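PDB 4MLG: beta-xylosidase from Uncultured organism, which probably hydrolyses short xylo-oligosaccharides to release xylose, using the five-bladed beta-propeller of family 43 glycoside hydrolases. Local coordinates for residues 25-29 and 118-122; 135-140 and 223-229; 284-290 and 302-308. Numbering follows the deposited sequence.

Contact 1 (25-29 and 118-122); sequences LYIYP and PEGPF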
loop_
_atom_site.group_PDB
_atom_site.type_symbol
_atom_site.label_atom_id
_atom_site.label_comp_id
_atom_site.label_asym_id
_atom_site.label_seq_id
_atom_site.Cartn_x
_atom_site.Cartn_y
_atom_site.Cartn_z
ATOM N N LEU A 25 -9.879 14.238 31.454
ATOM C CA LEU A 25 -8.921 13.280 30.920
ATOM C C LEU A 25 -9.622 12.237 30.056
ATOM O O LEU A 25 -10.398 11.426 30.557
ATOM C CB LEU A 25 -8.147 12.603 32.051
ATOM C CG LEU A 25 -7.135 11.535 31.629
ATOM C CD1 LEU A 25 -5.818 11.731 32.361
ATOM C CD2 LEU A 25 -7.690 10.141 31.884
ATOM N N TYR A 26 -9.347 12.267 28.757
ATOM C CA TYR A 26 -9.930 11.300 27.834
ATOM C C TYR A 26 -8.938 10.192 27.506
ATOM O O TYR A 26 -7.738 10.438 27.375
ATOM C CB TYR A 26 -10.391 11.989 26.547
ATOM C CG TYR A 26 -11.549 12.945 26.735
ATOM C CD1 TYR A 26 -12.855 12.541 26.493
ATOM C CD2 TYR A 26 -11.333 14.253 27.150
ATOM C CE1 TYR A 26 -13.916 13.414 26.662
ATOM C CE2 TYR A 26 -12.387 15.131 27.322
ATOM C CZ TYR A 26 -13.675 14.707 27.077
ATOM O OH TYR A 26 -14.726 15.580 27.246
ATOM N N ILE A 27 -9.443 8.971 27.381
ATOM C CA ILE A 27 -8.605 7.837 27.017
ATOM C C ILE A 27 -9.082 7.232 25.701
ATOM O O ILE A 27 -10.283 7.091 25.474
ATOM C CB ILE A 27 -8.613 6.752 28.108
ATOM C CG1 ILE A 27 -8.471 7.385 29.492
ATOM C CG2 ILE A 27 -7.501 5.743 27.863
ATOM C CD1 ILE A 27 -8.500 6.388 30.626
ATOM N N TYR A 28 -8.137 6.881 24.835
ATOM C CA TYR A 28 -8.464 6.277 23.549
ATOM C C TYR A 28 -7.763 4.933 23.391
ATOM O O TYR A 28 -6.722 4.842 22.741
ATOM C CB TYR A 28 -8.082 7.219 22.406
ATOM C CG TYR A 28 -8.744 8.575 22.496
ATOM C CD1 TYR A 28 -10.012 8.784 21.969
ATOM C CD2 TYR A 28 -8.105 9.645 23.112
ATOM C CE1 TYR A 28 -10.623 10.020 22.049
ATOM C CE2 TYR A 28 -8.710 10.886 23.196
ATOM C CZ TYR A 28 -9.971 11.066 22.662
ATOM O OH TYR A 28 -10.581 12.295 22.741
ATOM N N PRO A 29 -8.336 3.881 23.995
ATOM C CA PRO A 29 -7.730 2.549 23.988
ATOM C C PRO A 29 -8.237 1.681 22.841
ATOM O O PRO A 29 -9.267 1.988 22.242
ATOM C CB PRO A 29 -8.213 1.965 25.312
ATOM C CG PRO A 29 -9.587 2.543 25.467
ATOM C CD PRO A 29 -9.549 3.921 24.834
ATOM N N PRO A 118 -14.126 15.755 21.641
ATOM C CA PRO A 118 -13.177 14.671 21.931
ATOM C C PRO A 118 -13.822 13.300 22.124
ATOM O O PRO A 118 -13.159 12.285 21.913
ATOM C CB PRO A 118 -12.518 15.124 23.239
ATOM C CG PRO A 118 -13.513 16.029 23.867
ATOM C CD PRO A 118 -14.159 16.751 22.729
ATOM N N GLU A 119 -15.089 13.273 22.519
ATOM C CA GLU A 119 -15.768 12.013 22.797
ATOM C C GLU A 119 -16.769 11.665 21.702
ATOM O O GLU A 119 -17.195 10.515 21.581
ATOM C CB GLU A 119 -16.480 12.078 24.150
ATOM C CG GLU A 119 -17.834 12.781 24.123
ATOM C CD GLU A 119 -17.734 14.298 24.078
ATOM O OE1 GLU A 119 -16.667 14.829 23.704
ATOM O OE2 GLU A 119 -18.733 14.963 24.423
ATOM N N GLY A 120 -17.138 12.665 20.907
ATOM C CA GLY A 120 -18.123 12.489 19.856
ATOM C C GLY A 120 -17.683 11.507 18.790
ATOM O O GLY A 120 -16.508 11.149 18.717
ATOM N N PRO A 121 -18.632 11.064 17.951
ATOM C CA PRO A 121 -18.359 10.093 16.888
ATOM C C PRO A 121 -17.359 10.629 15.867
ATOM O O PRO A 121 -17.474 11.772 15.427
ATOM C CB PRO A 121 -19.733 9.890 16.238
ATOM C CG PRO A 121 -20.507 11.116 16.586
ATOM C CD PRO A 121 -20.037 11.504 17.951
ATOM N N PHE A 122 -16.383 9.803 15.506
ATOM C CA PHE A 122 -15.352 10.200 14.556
ATOM C C PHE A 122 -15.687 9.717 13.149
ATOM O O PHE A 122 -15.943 8.531 12.936
ATOM C CB PHE A 122 -13.989 9.652 14.987
ATOM C CG PHE A 122 -13.429 10.301 16.222
ATOM C CD1 PHE A 122 -12.456 11.282 16.125
ATOM C CD2 PHE A 122 -13.874 9.930 17.481
ATOM C CE1 PHE A 122 -11.938 11.882 17.260
ATOM C CE2 PHE A 122 -13.362 10.524 18.618
ATOM C CZ PHE A 122 -12.392 11.501 18.507
#

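Contact 2 (135-140 and 223-229); sequences MDPCIW and EASWMHY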
loop_
_atom_site.group_PDB
_atom_site.type_symbol
_atom_site.label_atom_id
_atom_site.label_comp_id
_atom_site.label_asym_id
_atom_site.label_seq_id
_atom_site.Cartn_x
_atom_site.Cartn_y
_atom_site.Cartn_z
ATOM N N MET A 135 2.398 0.796 12.020
ATOM C CA MET A 135 1.327 1.075 12.973
ATOM C C MET A 135 1.785 1.793 14.244
ATOM O O MET A 135 2.871 2.375 14.287
ATOM C CB MET A 135 0.610 -0.227 13.336
ATOM C CG MET A 135 1.526 -1.437 13.365
ATOM S SD MET A 135 2.806 -1.346 14.635
ATOM C CE MET A 135 2.047 -2.302 15.945
ATOM N N ASP A 136 0.941 1.733 15.273
ATOM C CA ASP A 136 1.176 2.408 16.552
ATOM C C ASP A 136 1.583 3.878 16.427
ATOM O O ASP A 136 2.677 4.257 16.843
ATOM C CB ASP A 136 2.213 1.647 17.385
ATOM C CG ASP A 136 1.642 0.400 18.032
ATOM O OD1 ASP A 136 0.514 0.005 17.668
ATOM O OD2 ASP A 136 2.323 -0.192 18.896
ATOM N N PRO A 137 0.699 4.716 15.860
ATOM C CA PRO A 137 1.041 6.131 15.713
ATOM C C PRO A 137 0.890 6.895 17.021
ATOM O O PRO A 137 0.038 6.559 17.846
ATOM C CB PRO A 137 0.003 6.629 14.707
ATOM C CG PRO A 137 -1.178 5.770 14.956
ATOM C CD PRO A 137 -0.629 4.414 15.297
ATOM N N CYS A 138 1.729 7.909 17.200
ATOM C CA CYS A 138 1.638 8.814 18.338
ATOM C C CYS A 138 1.715 10.247 17.826
ATOM O O CYS A 138 2.665 10.612 17.137
ATOM C CB CYS A 138 2.776 8.548 19.323
ATOM S SG CYS A 138 3.030 9.855 20.547
ATOM N N ILE A 139 0.715 11.059 18.152
ATOM C CA ILE A 139 0.678 12.429 17.654
ATOM C C ILE A 139 1.066 13.430 18.734
ATOM O O ILE A 139 0.377 13.566 19.746
ATOM C CB ILE A 139 -0.702 12.795 17.091
ATOM C CG1 ILE A 139 -1.267 11.631 16.277
ATOM C CG2 ILE A 139 -0.602 14.049 16.240
ATOM C CD1 ILE A 139 -0.440 11.278 15.061
ATOM N N TRP A 140 2.169 14.136 18.503
ATOM C CA TRP A 140 2.733 15.033 19.504
ATOM C C TRP A 140 2.642 16.509 19.117
ATOM O O TRP A 140 3.281 16.948 18.159
ATOM C CB TRP A 140 4.186 14.649 19.788
ATOM C CG TRP A 140 4.929 15.658 20.599
ATOM C CD1 TRP A 140 5.999 16.404 20.199
ATOM C CD2 TRP A 140 4.653 16.042 21.951
ATOM N NE1 TRP A 140 6.412 17.225 21.220
ATOM C CE2 TRP A 140 5.601 17.022 22.307
ATOM C CE3 TRP A 140 3.700 15.650 22.895
ATOM C CZ2 TRP A 140 5.621 17.618 23.567
ATOM C CZ3 TRP A 140 3.721 16.242 24.145
ATOM C CH2 TRP A 140 4.675 17.215 24.471
ATOM N N GLU A 223 7.814 -1.323 19.690
ATOM C CA GLU A 223 6.537 -0.693 19.360
ATOM C C GLU A 223 6.108 0.296 20.442
ATOM O O GLU A 223 6.881 0.611 21.347
ATOM C CB GLU A 223 5.444 -1.750 19.181
ATOM C CG GLU A 223 5.102 -2.495 20.462
ATOM C CD GLU A 223 3.950 -3.462 20.292
ATOM O OE1 GLU A 223 3.579 -3.752 19.135
ATOM O OE2 GLU A 223 3.413 -3.930 21.319
ATOM N N ALA A 224 4.870 0.777 20.331
ATOM C CA ALA A 224 4.259 1.666 21.324
ATOM C C ALA A 224 4.999 2.988 21.526
ATOM O O ALA A 224 5.367 3.330 22.648
ATOM C CB ALA A 224 4.081 0.945 22.659
ATOM N N SER A 225 5.202 3.732 20.443
ATOM C CA SER A 225 5.851 5.037 20.525
ATOM C C SER A 225 5.015 6.030 21.325
ATOM O O SER A 225 3.796 6.087 21.177
ATOM C CB SER A 225 6.112 5.601 19.125
ATOM O OG SER A 225 7.150 4.896 18.467
ATOM N N TRP A 226 5.678 6.808 22.176
ATOM C CA TRP A 226 5.013 7.886 22.903
ATOM C C TRP A 226 5.994 9.009 23.225
ATOM O O TRP A 226 7.170 8.760 23.487
ATOM C CB TRP A 226 4.357 7.368 24.184
ATOM C CG TRP A 226 3.521 8.404 24.874
ATOM C CD1 TRP A 226 3.905 9.222 25.896
ATOM C CD2 TRP A 226 2.159 8.742 24.581
ATOM N NE1 TRP A 226 2.866 10.044 26.262
ATOM C CE2 TRP A 226 1.782 9.770 25.469
ATOM C CE3 TRP A 226 1.221 8.274 23.655
ATOM C CZ2 TRP A 226 0.510 10.337 25.458
ATOM C CZ3 TRP A 226 -0.043 8.837 23.646
ATOM C CH2 TRP A 226 -0.386 9.858 24.542
ATOM N N MET A 227 5.502 10.244 23.206
ATOM C CA MET A 227 6.344 11.414 23.427
ATOM C C MET A 227 5.660 12.410 24.354
ATOM O O MET A 227 4.503 12.771 24.138
ATOM C CB MET A 227 6.654 12.096 22.093
ATOM C CG MET A 227 7.524 13.337 22.213
ATOM S SD MET A 227 9.262 12.950 22.499
ATOM C CE MET A 227 9.667 12.099 20.976
ATOM N N HIS A 228 6.373 12.850 25.386
ATOM C CA HIS A 228 5.868 13.909 26.254
ATOM C C HIS A 228 6.977 14.870 26.681
ATOM O O HIS A 228 8.149 14.660 26.368
ATOM C CB HIS A 228 5.122 13.338 27.467
ATOM C CG HIS A 228 6.016 12.804 28.543
ATOM N ND1 HIS A 228 6.351 11.470 28.639
ATOM C CD2 HIS A 228 6.627 13.420 29.582
ATOM C CE1 HIS A 228 7.135 11.290 29.686
ATOM N NE2 HIS A 228 7.320 12.458 30.274
ATOM N N TYR A 229 6.596 15.922 27.397
ATOM C CA TYR A 229 7.517 17.007 27.712
ATOM C C TYR A 229 7.445 17.378 29.189
ATOM O O TYR A 229 6.379 17.727 29.697
ATOM C CB TYR A 229 7.182 18.220 26.844
ATOM C CG TYR A 229 8.244 19.294 26.808
ATOM C CD1 TYR A 229 9.396 19.135 26.048
ATOM C CD2 TYR A 229 8.083 20.480 27.512
ATOM C CE1 TYR A 229 10.363 20.121 26.004
ATOM C CE2 TYR A 229 9.045 21.469 27.474
ATOM C CZ TYR A 229 10.183 21.286 26.719
ATOM O OH TYR A 229 11.141 22.271 26.678
#

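Contact 3 (284-290 and 302-308); sequences WYLFHHD and SLKVAEL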
loop_
_atom_site.group_PDB
_atom_site.type_symbol
_atom_site.label_atom_id
_atom_site.label_comp_id
_atom_site.label_asym_id
_atom_site.label_seq_id
_atom_site.Cartn_x
_atom_site.Cartn_y
_atom_site.Cartn_z
ATOM N N TRP A 284 1.505 13.105 37.528
ATOM C CA TRP A 284 1.718 12.338 36.308
ATOM C C TRP A 284 1.218 10.907 36.474
ATOM O O TRP A 284 1.310 10.331 37.559
ATOM C CB TRP A 284 3.198 12.345 35.922
ATOM C CG TRP A 284 3.685 13.680 35.441
ATOM C CD1 TRP A 284 4.077 14.737 36.211
ATOM C CD2 TRP A 284 3.834 14.098 34.078
ATOM N NE1 TRP A 284 4.459 15.787 35.412
ATOM C CE2 TRP A 284 4.320 15.422 34.099
ATOM C CE3 TRP A 284 3.604 13.484 32.844
ATOM C CZ2 TRP A 284 4.580 16.141 32.932
ATOM C CZ3 TRP A 284 3.862 14.199 31.687
ATOM C CH2 TRP A 284 4.344 15.512 31.739
ATOM N N TYR A 285 0.686 10.339 35.396
ATOM C CA TYR A 285 0.142 8.986 35.432
ATOM C C TYR A 285 0.653 8.139 34.271
ATOM O O TYR A 285 0.859 8.642 33.166
ATOM C CB TYR A 285 -1.388 9.024 35.417
ATOM C CG TYR A 285 -1.991 9.738 36.606
ATOM C CD1 TYR A 285 -2.279 9.051 37.779
ATOM C CD2 TYR A 285 -2.268 11.098 36.559
ATOM C CE1 TYR A 285 -2.827 9.699 38.870
ATOM C CE2 TYR A 285 -2.815 11.755 37.645
ATOM C CZ TYR A 285 -3.093 11.050 38.799
ATOM O OH TYR A 285 -3.638 11.697 39.884
ATOM N N LEU A 286 0.861 6.852 34.531
ATOM C CA LEU A 286 1.261 5.917 33.487
ATOM C C LEU A 286 0.119 4.958 33.177
ATOM O O LEU A 286 -0.005 3.905 33.803
ATOM C CB LEU A 286 2.503 5.129 33.908
ATOM C CG LEU A 286 3.026 4.095 32.905
ATOM C CD1 LEU A 286 3.585 4.779 31.668
ATOM C CD2 LEU A 286 4.065 3.184 33.542
ATOM N N PHE A 287 -0.726 5.331 32.220
ATOM C CA PHE A 287 -1.801 4.453 31.779
ATOM C C PHE A 287 -1.205 3.286 31.005
ATOM O O PHE A 287 -0.370 3.487 30.128
ATOM C CB PHE A 287 -2.795 5.212 30.899
ATOM C CG PHE A 287 -3.565 6.277 31.628
ATOM C CD1 PHE A 287 -4.824 6.011 32.140
ATOM C CD2 PHE A 287 -3.032 7.544 31.797
ATOM C CE1 PHE A 287 -5.535 6.988 32.809
ATOM C CE2 PHE A 287 -3.740 8.524 32.465
ATOM C CZ PHE A 287 -4.992 8.243 32.973
ATOM N N HIS A 288 -1.627 2.071 31.337
ATOM C CA HIS A 288 -1.130 0.874 30.666
ATOM C C HIS A 288 -2.127 -0.272 30.804
ATOM O O HIS A 288 -3.300 -0.039 31.090
ATOM C CB HIS A 288 0.242 0.471 31.218
ATOM C CG HIS A 288 0.261 0.244 32.698
ATOM N ND1 HIS A 288 0.127 1.268 33.610
ATOM C CD2 HIS A 288 0.411 -0.889 33.424
ATOM C CE1 HIS A 288 0.187 0.776 34.835
ATOM N NE2 HIS A 288 0.359 -0.531 34.749
ATOM N N HIS A 289 -1.667 -1.504 30.599
ATOM C CA HIS A 289 -2.545 -2.665 30.735
ATOM C C HIS A 289 -1.814 -3.946 31.129
ATOM O O HIS A 289 -0.603 -4.067 30.946
ATOM C CB HIS A 289 -3.344 -2.899 29.445
ATOM C CG HIS A 289 -2.502 -3.244 28.254
ATOM N ND1 HIS A 289 -2.586 -2.557 27.061
ATOM C CD2 HIS A 289 -1.570 -4.210 28.065
ATOM C CE1 HIS A 289 -1.739 -3.081 26.193
ATOM N NE2 HIS A 289 -1.108 -4.082 26.777
ATOM N N ASP A 290 -2.566 -4.898 31.671
ATOM C CA ASP A 290 -2.077 -6.259 31.868
ATOM C C ASP A 290 -3.224 -7.259 31.725
ATOM O O ASP A 290 -4.382 -6.867 31.590
ATOM C CB ASP A 290 -1.354 -6.421 33.212
ATOM C CG ASP A 290 -2.194 -5.979 34.397
ATOM O OD1 ASP A 290 -3.437 -5.954 34.294
ATOM O OD2 ASP A 290 -1.598 -5.665 35.448
ATOM N N SER A 302 -6.670 -5.617 30.039
ATOM C CA SER A 302 -7.461 -4.664 30.807
ATOM C C SER A 302 -6.605 -3.457 31.163
ATOM O O SER A 302 -5.528 -3.604 31.738
ATOM C CB SER A 302 -7.997 -5.319 32.079
ATOM O OG SER A 302 -8.706 -6.509 31.779
ATOM N N LEU A 303 -7.081 -2.263 30.822
ATOM C CA LEU A 303 -6.298 -1.056 31.063
ATOM C C LEU A 303 -6.262 -0.656 32.535
ATOM O O LEU A 303 -7.207 -0.905 33.284
ATOM C CB LEU A 303 -6.759 0.110 30.176
ATOM C CG LEU A 303 -8.241 0.440 29.976
ATOM C CD1 LEU A 303 -8.915 0.876 31.263
ATOM C CD2 LEU A 303 -8.378 1.528 28.926
ATOM N N LYS A 304 -5.159 -0.037 32.937
ATOM C CA LYS A 304 -4.959 0.350 34.325
ATOM C C LYS A 304 -4.071 1.587 34.414
ATOM O O LYS A 304 -3.349 1.912 33.472
ATOM C CB LYS A 304 -4.343 -0.810 35.108
ATOM C CG LYS A 304 -3.036 -1.323 34.523
ATOM C CD LYS A 304 -2.590 -2.607 35.200
ATOM C CE LYS A 304 -2.421 -2.415 36.697
ATOM N NZ LYS A 304 -1.984 -3.665 37.378
ATOM N N VAL A 305 -4.126 2.276 35.548
ATOM C CA VAL A 305 -3.358 3.503 35.718
ATOM C C VAL A 305 -2.530 3.488 37.001
ATOM O O VAL A 305 -3.021 3.122 38.071
ATOM C CB VAL A 305 -4.272 4.752 35.678
ATOM C CG1 VAL A 305 -5.441 4.599 36.643
ATOM C CG2 VAL A 305 -3.478 6.015 35.974
ATOM N N ALA A 306 -1.263 3.872 36.878
ATOM C CA ALA A 306 -0.373 3.986 38.025
ATOM C C ALA A 306 0.280 5.361 38.032
ATOM O O ALA A 306 0.608 5.906 36.976
ATOM C CB ALA A 306 0.683 2.898 37.987
ATOM N N GLU A 307 0.464 5.922 39.222
ATOM C CA GLU A 307 1.072 7.240 39.352
ATOM C C GLU A 307 2.548 7.211 38.971
ATOM O O GLU A 307 3.300 6.346 39.421
ATOM C CB GLU A 307 0.900 7.775 40.775
ATOM C CG GLU A 307 1.467 9.171 40.979
ATOM C CD GLU A 307 1.134 9.746 42.339
ATOM O OE1 GLU A 307 0.525 9.027 43.158
ATOM O OE2 GLU A 307 1.481 10.919 42.591
ATOM N N LEU A 308 2.953 8.162 38.135
ATOM C CA LEU A 308 4.339 8.259 37.693
ATOM C C LEU A 308 5.041 9.420 38.390
ATOM O O LEU A 308 4.496 10.520 38.483
ATOM C CB LEU A 308 4.401 8.435 36.175
ATOM C CG LEU A 308 5.784 8.353 35.530
ATOM C CD1 LEU A 308 5.777 7.336 34.401
ATOM C CD2 LEU A 308 6.228 9.713 35.020
HETATM O O HOH W 1 2.873 11.810 39.755
#

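Contact 1 (25-29 and 118-122)
Strand 24-32, regular at 25-27 and irregular from Tyr28, sends two tyrosines to the loop 118-122, while Leu25, before them, and Ile27, between them, are out of reach. Tyr26 comes first: its ring offers a face to Pro118, whose CG lies 3.9 Å from the ring centroid in a CH-pi contact and 3.5 Å from Tyr26 CZ. Next to the proline, Glu119 adds its aliphatic part, Glu119 CB being 3.8 Å from Tyr26 CE1, while its carboxylate forms a salt bridge with Arg117. Tyr28 also points its CA-to-CB bond at the loop. Its hydroxyl donates a hydrogen bond of 2.7 Å from Tyr28 OH to Pro118 O, the carbonyl lying near the plane of the ring, so a main-chain oxygen satisfies the buried hydroxyl. Tyr28 CE1 also meets Phe122 CZ at 4.2 Å, a looser apolar touch. The backbones stay apart, 7.5 Å between the CA atoms of Tyr26 and Pro118, bridged by the tyrosine side chains. The contact joins neighbouring propeller blades: strand 24-32 pairs with 50-56, Pro118 and Phe122 pack on Tyr95 of strand 94-102 in the second blade, and the Phe122 backbone bonds back to Val70 of strand 64-72, outermost in the first.

Contact 2 (135-140 and 223-229)
Two strands run side by side, 138-140 and 223-229, their directions only 14° apart and their axes 6.8 Å apart, so side chains fill the gap that backbone bonding would close within a sheet. The main projection is the indole of Trp140, which lies over residues 227-229 of the facing strand: Met227 CG sits almost squarely on its five-membered ring, 3.8 Å from the centroid, in a CH-pi contact. The six-membered ring reaches over His228, with Trp140 CZ3 3.8 Å from His228 CA, and Trp140 CH2 meets Tyr229 CB at 3.6 Å. Cys138 makes the smaller bump. Its CB presses to 3.2 Å on Ser225 O, and its sulfur drops beside the Trp226 ring, Cys138 SG to Trp226 CE3 being 3.9 Å, an oblique sulfur-aromatic contact. At the other end Asp136 fits against the kink at Ala224, accepting a hydrogen bond of 3.1 Å from Ala224 N to Asp136 OD2. Beside it two acids come close, Asp136 OD2 and Glu223 OE1 at 3.8 Å, and a sulfate ion, probably from the crystallisation liquor, lies about 3 Å from the Asp136 side chain. Near-parallel innermost strands of adjacent blades, lining the central channel, are typical of a beta-propeller; a calcium ion lies about 4 Å from the Trp226 side chain, and the paired carboxylates are consistent with the acidic active-site pocket of family 43 glycosidases.

Contact 3 (284-290 and 302-308)
Lys304 NZ and Asp290 OD2, 2.8 Å apart, form a buried salt bridge, the one between the two strands of this antiparallel hairpin; Asp290 is also hydrogen-bonded to Thr322 and Tyr6, and Lys304 NZ to the Tyr6 hydroxyl. Both charged residues occupy the sheet face that also carries Leu286, His288 and Ala306. The backbone is bonded in alternate pairs: His288 and Lys304 exchange short bonds (His288 N to Lys304 O 2.7 Å, Lys304 N to His288 O 2.6 Å), and Asp290 and Ser302 bond both ways as well. Leu286 N donates to Ala306 O at 2.6 Å, whereas the return bond from Ala306 N to Leu286 O is weak at 3.3 Å; Leu286 O also receives His288 ND1 at 2.6 Å. At the far end Leu308 N bonds Trp284 O at 2.8 Å, and a water lies 2.9 Å from Trp284 N, whose proton it accepts, and 2.4 Å from Leu308 O. Packing follows the register. Lys304 CG lies over the His288 ring, 3.7 Å from its centroid, and His288 CE1 touches Ala306 CB at 3.8 Å. On the opposite face Val305 CG2 sits 4.0 Å above the Phe287 ring centroid and 3.7 Å from Tyr285 CB. The pair forms the middle of a four-stranded antiparallel blade, with strand 276-280 beside 283-290 and the N-terminal strand 5-6 beside 302-308. Phe287 and Leu303 pack from it onto strand 24-32 of the next blade.

Overall arrangement
The three contacts follow one another along the chain and lie 16 to 17 Å apart, centre to centre, around the propeller. Contacts 1 and 2 each join neighbouring blades; contact 3 lies within the last blade, where strand 5-6 from the N-terminus joins strands from the C-terminal part and so closes the ring. Contact 3 touches both others: Phe287 packs on Leu25 and Ile27, Leu303 on Pro29, and Trp284 on His228 and Tyr229. Contacts 1 and 2 do not touch, their nearest atoms being about 8 Å apart. Contact 2 is nearest the centre, beside the calcium ion bound by Asp85 and His274, where the active site probably lies.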